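PDB 2NTP: pectinesterase A from Erwinia chrysanthemi, which hydrolyses the methyl esters of pectin's galacturonosyl units, releasing methanol, in the first step of the maceration and soft-rotting of plant tissue. Local coordinates for residues Ala6-Ser11 and Ile37-Gly42; Asn41-Glu46 and Gly64-Ala69. All blocks are in the same frame, centred on the assembly; numbering follows the deposited sequence.

Both contacts belong to the first turns of the right-handed parallel beta-helix of this pectinesterase, away from the catalytic residues and the bound saccharide. Interaction 1 pairs the outermost strand of one long parallel sheet with its neighbour; interaction 2 begins a second parallel sheet. Their centres lie about 10 Å apart, and N41 and G42, at the bend between strands 35-39 and 42-45, belong to both. The Y44 ring bridges them, with V8 CG1 3.5 Å from its CE2 and I39 CG2 3.5 Å from its CE1. K10 adds a cation-pi contact to that ring and a hydrogen bond from NZ to V43 O, 2.9 Å long.

Interaction 1: residues Ala6-Ser11 and Ile37-Gly42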
ATOM      1  N   ALA A   6      -5.299 -26.553  -1.872  1.00 34.78           N
ATOM      2  CA  ALA A   6      -4.269 -26.803  -0.865  1.00 34.07           C
ATOM      3  C   ALA A   6      -4.644 -26.147   0.457  1.00 33.65           C
ATOM      4  O   ALA A   6      -5.364 -25.147   0.475  1.00 33.43           O
ATOM      5  CB  ALA A   6      -2.920 -26.292  -1.349  1.00 34.11           C
ATOM      6  N   VAL A   7      -4.161 -26.719   1.559  1.00 33.17           N
ATOM      7  CA  VAL A   7      -4.386 -26.159   2.893  1.00 32.87           C
ATOM      8  C   VAL A   7      -3.049 -25.997   3.617  1.00 32.77           C
ATOM      9  O   VAL A   7      -2.204 -26.893   3.579  1.00 32.47           O
ATOM     10  CB  VAL A   7      -5.359 -27.029   3.743  1.00 32.84           C
ATOM     11  CG1 VAL A   7      -5.607 -26.398   5.110  1.00 32.80           C
ATOM     12  CG2 VAL A   7      -6.688 -27.226   3.017  1.00 32.75           C
ATOM     13  N   VAL A   8      -2.865 -24.842   4.254  1.00 32.67           N
ATOM     14  CA  VAL A   8      -1.683 -24.564   5.069  1.00 32.79           C
ATOM     15  C   VAL A   8      -2.098 -24.494   6.537  1.00 33.17           C
ATOM     16  O   VAL A   8      -3.096 -23.857   6.873  1.00 32.76           O
ATOM     17  CB  VAL A   8      -0.993 -23.231   4.652  1.00 32.71           C
ATOM     18  CG1 VAL A   8       0.295 -23.009   5.434  1.00 32.56           C
ATOM     19  CG2 VAL A   8      -0.690 -23.221   3.171  1.00 32.36           C
ATOM     20  N   SER A   9      -1.338 -25.165   7.403  1.00 33.88           N
ATOM     21  CA  SER A   9      -1.592 -25.122   8.844  1.00 34.82           C
ATOM     22  C   SER A   9      -0.309 -25.267   9.658  1.00 35.43           C
ATOM     23  O   SER A   9       0.686 -25.813   9.177  1.00 35.31           O
ATOM     24  CB  SER A   9      -2.600 -26.201   9.259  1.00 34.80           C
ATOM     25  OG  SER A   9      -2.015 -27.487   9.231  1.00 35.18           O
ATOM     26  N   LYS A  10      -0.353 -24.769  10.891  1.00 36.42           N
ATOM     27  CA  LYS A  10       0.760 -24.878  11.828  1.00 37.51           C
ATOM     28  C   LYS A  10       0.810 -26.253  12.488  1.00 38.44           C
ATOM     29  O   LYS A  10       1.871 -26.694  12.934  1.00 38.52           O
ATOM     30  CB  LYS A  10       0.658 -23.793  12.907  1.00 37.38           C
ATOM     31  CG  LYS A  10       0.982 -22.384  12.428  1.00 37.12           C
ATOM     32  CD  LYS A  10       2.462 -22.229  12.116  1.00 36.47           C
ATOM     33  CE  LYS A  10       2.776 -20.830  11.637  1.00 35.86           C
ATOM     34  NZ  LYS A  10       4.207 -20.684  11.255  1.00 35.02           N
ATOM     35  N   SER A  11      -0.342 -26.920  12.548  1.00 39.57           N
ATOM     36  CA  SER A  11      -0.466 -28.204  13.236  1.00 40.78           C
ATOM     37  C   SER A  11      -0.337 -29.396  12.291  1.00 41.46           C
ATOM     38  O   SER A  11      -0.875 -29.387  11.182  1.00 41.67           O
ATOM     39  CB  SER A  11      -1.796 -28.280  13.991  1.00 40.78           C
ATOM     40  OG  SER A  11      -1.883 -27.267  14.979  1.00 41.31           O
ATOM     41  N   ILE A  37      -5.888 -21.560  -2.007  1.00 14.15           N
ATOM     42  CA  ILE A  37      -5.186 -22.057  -0.827  1.00 13.67           C
ATOM     43  C   ILE A  37      -5.818 -21.519   0.455  1.00 13.91           C
ATOM     44  O   ILE A  37      -5.956 -20.302   0.631  1.00 13.81           O
ATOM     45  CB  ILE A  37      -3.681 -21.687  -0.872  1.00 13.77           C
ATOM     46  CG1 ILE A  37      -3.044 -22.218  -2.158  1.00 13.24           C
ATOM     47  CG2 ILE A  37      -2.953 -22.220   0.374  1.00 13.57           C
ATOM     48  CD1 ILE A  37      -1.668 -21.635  -2.476  1.00 13.42           C
ATOM     49  N   LEU A  38      -6.213 -22.431   1.341  1.00 13.75           N
ATOM     50  CA  LEU A  38      -6.692 -22.050   2.661  1.00 14.13           C
ATOM     51  C   LEU A  38      -5.498 -21.984   3.595  1.00 14.04           C
ATOM     52  O   LEU A  38      -4.682 -22.909   3.640  1.00 14.52           O
ATOM     53  CB  LEU A  38      -7.739 -23.037   3.194  1.00 14.25           C
ATOM     54  CG  LEU A  38      -8.287 -22.806   4.612  1.00 14.40           C
ATOM     55  CD1 LEU A  38      -9.118 -21.524   4.720  1.00 15.38           C
ATOM     56  CD2 LEU A  38      -9.106 -24.014   5.079  1.00 14.80           C
ATOM     57  N   ILE A  39      -5.387 -20.874   4.317  1.00 13.80           N
ATOM     58  CA  ILE A  39      -4.324 -20.696   5.301  1.00 13.35           C
ATOM     59  C   ILE A  39      -4.940 -20.633   6.700  1.00 13.47           C
ATOM     60  O   ILE A  39      -5.599 -19.657   7.052  1.00 13.37           O
ATOM     61  CB  ILE A  39      -3.491 -19.416   5.008  1.00 13.19           C
ATOM     62  CG1 ILE A  39      -2.915 -19.455   3.586  1.00 13.17           C
ATOM     63  CG2 ILE A  39      -2.376 -19.253   6.037  1.00 13.25           C
ATOM     64  CD1 ILE A  39      -2.395 -18.102   3.078  1.00 13.18           C
ATOM     65  N   LYS A  40      -4.734 -21.685   7.493  1.00 13.79           N
ATOM     66  CA  LYS A  40      -5.251 -21.720   8.865  1.00 14.20           C
ATOM     67  C   LYS A  40      -4.510 -20.731   9.763  1.00 13.91           C
ATOM     68  O   LYS A  40      -3.370 -20.355   9.463  1.00 13.81           O
ATOM     69  CB  LYS A  40      -5.165 -23.141   9.445  1.00 14.72           C
ATOM     70  CG  LYS A  40      -6.033 -24.169   8.732  1.00 16.61           C
ATOM     71  CD  LYS A  40      -7.500 -24.046   9.143  1.00 20.52           C
ATOM     72  CE  LYS A  40      -8.293 -25.296   8.785  1.00 22.65           C
ATOM     73  NZ  LYS A  40      -7.956 -26.444   9.679  1.00 25.07           N
ATOM     74  N   ASN A  41      -5.165 -20.314  10.849  1.00 13.73           N
ATOM     75  CA  ASN A  41      -4.613 -19.346  11.801  1.00 13.62           C
ATOM     76  C   ASN A  41      -3.182 -19.660  12.218  1.00 13.62           C
ATOM     77  O   ASN A  41      -2.833 -20.820  12.473  1.00 13.81           O
ATOM     78  CB  ASN A  41      -5.499 -19.227  13.048  1.00 13.75           C
ATOM     79  CG  ASN A  41      -6.790 -18.466  12.787  1.00 14.56           C
ATOM     80  OD1 ASN A  41      -6.853 -17.603  11.913  1.00 15.04           O
ATOM     81  ND2 ASN A  41      -7.824 -18.781  13.556  1.00 14.96           N
ATOM     82  N   GLY A  42      -2.364 -18.620  12.270  1.00 13.34           N
ATOM     83  CA  GLY A  42      -0.958 -18.744  12.631  1.00 13.09           C
ATOM     84  C   GLY A  42      -0.183 -17.587  12.040  1.00 13.11           C
ATOM     85  O   GLY A  42      -0.685 -16.885  11.160  1.00 12.91           O
TER
HETATM   86  O   HOH W   1      -2.651 -23.570  11.651  1.00 21.27           O
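V8 and I37 form the tightest apolar meeting of these two parallel strands, crossing obliquely so that V8 CG2 lies 3.7 Å from I37 CG2. V8 has CG1 anti to its backbone N (chi1 -176°), which leaves CG2 beside that N and brings it against the isoleucine. On the same face the small A6 reaches I37 with its single methyl, A6 CB to I37 CG1 at 4.2 Å, and I39 lies beside V8. Branched beta carbons suit this extended backbone and fill the buried side. The other face carries V7 and L38: both begin anti to the backbone N, and V7 CG1 approaches L38 CD2 to 4.2 Å. Just past the strand, K40 turns its CB toward the other segment, CB and CG lying along S9 CB before the bent chain carries NZ away to a salt bridge with D14.

Between the faces the main chains are stitched in parallel register. L38 N donates to A6 O at 3.0 Å. V8 N then reaches L38 O at 2.7 Å, nearly along the C=O axis, and K40 N returns to V8 O at 2.8 Å; both of these bonds are nearly straight, 167° at the hydrogen. Beyond them the strands separate, and one water replaces direct pairing: it accepts from K10 N at 2.7 Å and donates to N41 O. K10 CG packs over the CA of G42 at 4.1 Å, a close approach that the absence of a side chain on glycine allows.

The contact closes a beta-alpha-beta unit, strand 6-8, helix 21-26 and strand 35-39. The face of V8, I37 and I39 rests on I21, A24 and I25 of that helix, while strand 55-59 takes up the far edge of strand 35-39 and presents L55 and L57 to its isoleucines.

Interaction 2: residues Asn41-Glu46 and Gly64-Ala69; sequences NGVYNE and GAVIAA
Y44 N donates to V66 O at 2.8 Å, almost perfectly straight at 176°, in the middle of a parallel pairing. Before it, V66 N reaches G42 O at 2.9 Å and G42 N reaches G64 O from above the carbonyl plane; after it, A68 N bonds to Y44 O at 3.0 Å. The pairing ends on A68 O, where N45 ND2 donates at 2.8 Å along a lone pair, the acceptor lying in the amide plane. N45 centres an inverse gamma turn, and E46 N is divided between two weak bonds, one back to Y44 O and one across to A68 O. An asparagine suits this end, since its amide stands in for a strand N-H.

Packing is modest by comparison. Y44 sets its ring edge to V66 O, with CD1 3.4 Å away in the ring plane, while OH bonds to K40 O. V43 and V66 lie side by side and point the same way, V43 CG2 4.2 Å from V66 CB. G42 (phi 155°, psi 164°) holds a conformation natural to glycine.

E46 sends its carboxylate to the amides of I21 and A22 on helix 21-26, yet its buried main-chain O has no hydrogen-bond partner in the model. The grip therefore rests chiefly on backbone bonding, completed by one side-chain amide.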
ATOM      1  N   ASN A  41      -5.165 -20.314  10.849  1.00 13.73           N
ATOM      2  CA  ASN A  41      -4.613 -19.346  11.801  1.00 13.62           C
ATOM      3  C   ASN A  41      -3.182 -19.660  12.218  1.00 13.62           C
ATOM      4  O   ASN A  41      -2.833 -20.820  12.473  1.00 13.81           O
ATOM      5  CB  ASN A  41      -5.499 -19.227  13.048  1.00 13.75           C
ATOM      6  CG  ASN A  41      -6.790 -18.466  12.787  1.00 14.56           C
ATOM      7  OD1 ASN A  41      -6.853 -17.603  11.913  1.00 15.04           O
ATOM      8  ND2 ASN A  41      -7.824 -18.781  13.556  1.00 14.96           N
ATOM      9  N   GLY A  42      -2.364 -18.620  12.270  1.00 13.34           N
ATOM     10  CA  GLY A  42      -0.958 -18.744  12.631  1.00 13.09           C
ATOM     11  C   GLY A  42      -0.183 -17.587  12.040  1.00 13.11           C
ATOM     12  O   GLY A  42      -0.685 -16.885  11.160  1.00 12.91           O
ATOM     13  N   VAL A  43       1.032 -17.381  12.541  1.00 12.87           N
ATOM     14  CA  VAL A  43       1.933 -16.364  12.003  1.00 12.66           C
ATOM     15  C   VAL A  43       2.976 -17.070  11.146  1.00 12.57           C
ATOM     16  O   VAL A  43       3.801 -17.849  11.648  1.00 12.88           O
ATOM     17  CB  VAL A  43       2.609 -15.519  13.120  1.00 12.70           C
ATOM     18  CG1 VAL A  43       3.573 -14.498  12.525  1.00 13.23           C
ATOM     19  CG2 VAL A  43       1.561 -14.817  13.967  1.00 12.97           C
ATOM     20  N   TYR A  44       2.916 -16.803   9.850  1.00 11.95           N
ATOM     21  CA  TYR A  44       3.810 -17.417   8.879  1.00 11.67           C
ATOM     22  C   TYR A  44       4.916 -16.439   8.513  1.00 11.84           C
ATOM     23  O   TYR A  44       4.678 -15.434   7.836  1.00 11.46           O
ATOM     24  CB  TYR A  44       3.013 -17.883   7.656  1.00 11.83           C
ATOM     25  CG  TYR A  44       1.936 -18.885   8.024  1.00 11.57           C
ATOM     26  CD1 TYR A  44       0.692 -18.464   8.507  1.00 11.24           C
ATOM     27  CD2 TYR A  44       2.176 -20.258   7.927  1.00 11.97           C
ATOM     28  CE1 TYR A  44      -0.293 -19.387   8.869  1.00 11.79           C
ATOM     29  CE2 TYR A  44       1.200 -21.182   8.286  1.00 11.61           C
ATOM     30  CZ  TYR A  44      -0.027 -20.743   8.751  1.00 11.83           C
ATOM     31  OH  TYR A  44      -0.988 -21.668   9.098  1.00 12.77           O
ATOM     32  N   ASN A  45       6.122 -16.723   9.002  1.00 11.78           N
ATOM     33  CA  ASN A  45       7.277 -15.862   8.747  1.00 12.00           C
ATOM     34  C   ASN A  45       7.878 -16.176   7.379  1.00 11.76           C
ATOM     35  O   ASN A  45       8.843 -16.944   7.256  1.00 11.54           O
ATOM     36  CB  ASN A  45       8.309 -15.992   9.876  1.00 12.43           C
ATOM     37  CG  ASN A  45       9.522 -15.088   9.685  1.00 13.99           C
ATOM     38  OD1 ASN A  45      10.628 -15.428  10.115  1.00 16.58           O
ATOM     39  ND2 ASN A  45       9.322 -13.932   9.054  1.00 14.68           N
ATOM     40  N   GLU A  46       7.276 -15.581   6.354  1.00 11.36           N
ATOM     41  CA  GLU A  46       7.600 -15.892   4.972  1.00 11.15           C
ATOM     42  C   GLU A  46       7.585 -14.638   4.120  1.00 11.00           C
ATOM     43  O   GLU A  46       6.845 -13.690   4.404  1.00 10.91           O
ATOM     44  CB  GLU A  46       6.588 -16.885   4.396  1.00 11.29           C
ATOM     45  CG  GLU A  46       6.519 -18.212   5.126  1.00 11.89           C
ATOM     46  CD  GLU A  46       5.617 -19.200   4.430  1.00 11.94           C
ATOM     47  OE1 GLU A  46       5.795 -19.394   3.209  1.00 13.13           O
ATOM     48  OE2 GLU A  46       4.746 -19.784   5.108  1.00 12.11           O
ATOM     49  N   GLY A  64      -6.238 -13.650  12.786  1.00 11.69           N
ATOM     50  CA  GLY A  64      -5.386 -14.787  13.151  1.00 11.48           C
ATOM     51  C   GLY A  64      -4.470 -15.392  12.100  1.00 11.33           C
ATOM     52  O   GLY A  64      -3.524 -16.118  12.447  1.00 11.79           O
ATOM     53  N   ALA A  65      -4.749 -15.128  10.824  1.00 10.73           N
ATOM     54  CA  ALA A  65      -3.926 -15.649   9.738  1.00 10.22           C
ATOM     55  C   ALA A  65      -3.011 -14.537   9.236  1.00 10.09           C
ATOM     56  O   ALA A  65      -3.467 -13.612   8.567  1.00 10.28           O
ATOM     57  CB  ALA A  65      -4.794 -16.196   8.614  1.00 10.30           C
ATOM     58  N   VAL A  66      -1.728 -14.634   9.585  1.00  9.51           N
ATOM     59  CA  VAL A  66      -0.767 -13.548   9.361  1.00  9.11           C
ATOM     60  C   VAL A  66       0.431 -14.024   8.545  1.00  8.89           C
ATOM     61  O   VAL A  66       1.020 -15.071   8.838  1.00  8.99           O
ATOM     62  CB  VAL A  66      -0.251 -12.941  10.709  1.00  9.28           C
ATOM     63  CG1 VAL A  66       0.674 -11.754  10.459  1.00  9.55           C
ATOM     64  CG2 VAL A  66      -1.409 -12.503  11.602  1.00  8.45           C
ATOM     65  N   ILE A  67       0.783 -13.242   7.524  1.00  8.20           N
ATOM     66  CA  ILE A  67       2.003 -13.449   6.749  1.00  8.29           C
ATOM     67  C   ILE A  67       2.903 -12.256   7.044  1.00  8.32           C
ATOM     68  O   ILE A  67       2.521 -11.115   6.804  1.00  8.38           O
ATOM     69  CB  ILE A  67       1.712 -13.533   5.228  1.00  8.31           C
ATOM     70  CG1 ILE A  67       0.550 -14.505   4.964  1.00  8.03           C
ATOM     71  CG2 ILE A  67       2.979 -13.905   4.452  1.00  8.37           C
ATOM     72  CD1 ILE A  67       0.004 -14.483   3.530  1.00  8.04           C
ATOM     73  N   ALA A  68       4.086 -12.523   7.590  1.00  8.45           N
ATOM     74  CA  ALA A  68       4.932 -11.453   8.114  1.00  8.40           C
ATOM     75  C   ALA A  68       6.419 -11.706   7.909  1.00  8.67           C
ATOM     76  O   ALA A  68       6.896 -12.835   8.039  1.00  8.95           O
ATOM     77  CB  ALA A  68       4.642 -11.242   9.594  1.00  8.48           C
ATOM     78  N   ALA A  69       7.139 -10.640   7.580  1.00  8.33           N
ATOM     79  CA  ALA A  69       8.601 -10.655   7.551  1.00  8.45           C
ATOM     80  C   ALA A  69       9.120  -9.242   7.792  1.00  8.57           C
ATOM     81  O   ALA A  69       8.431  -8.263   7.487  1.00  8.64           O
ATOM     82  CB  ALA A  69       9.116 -11.200   6.225  1.00  8.28           C
TER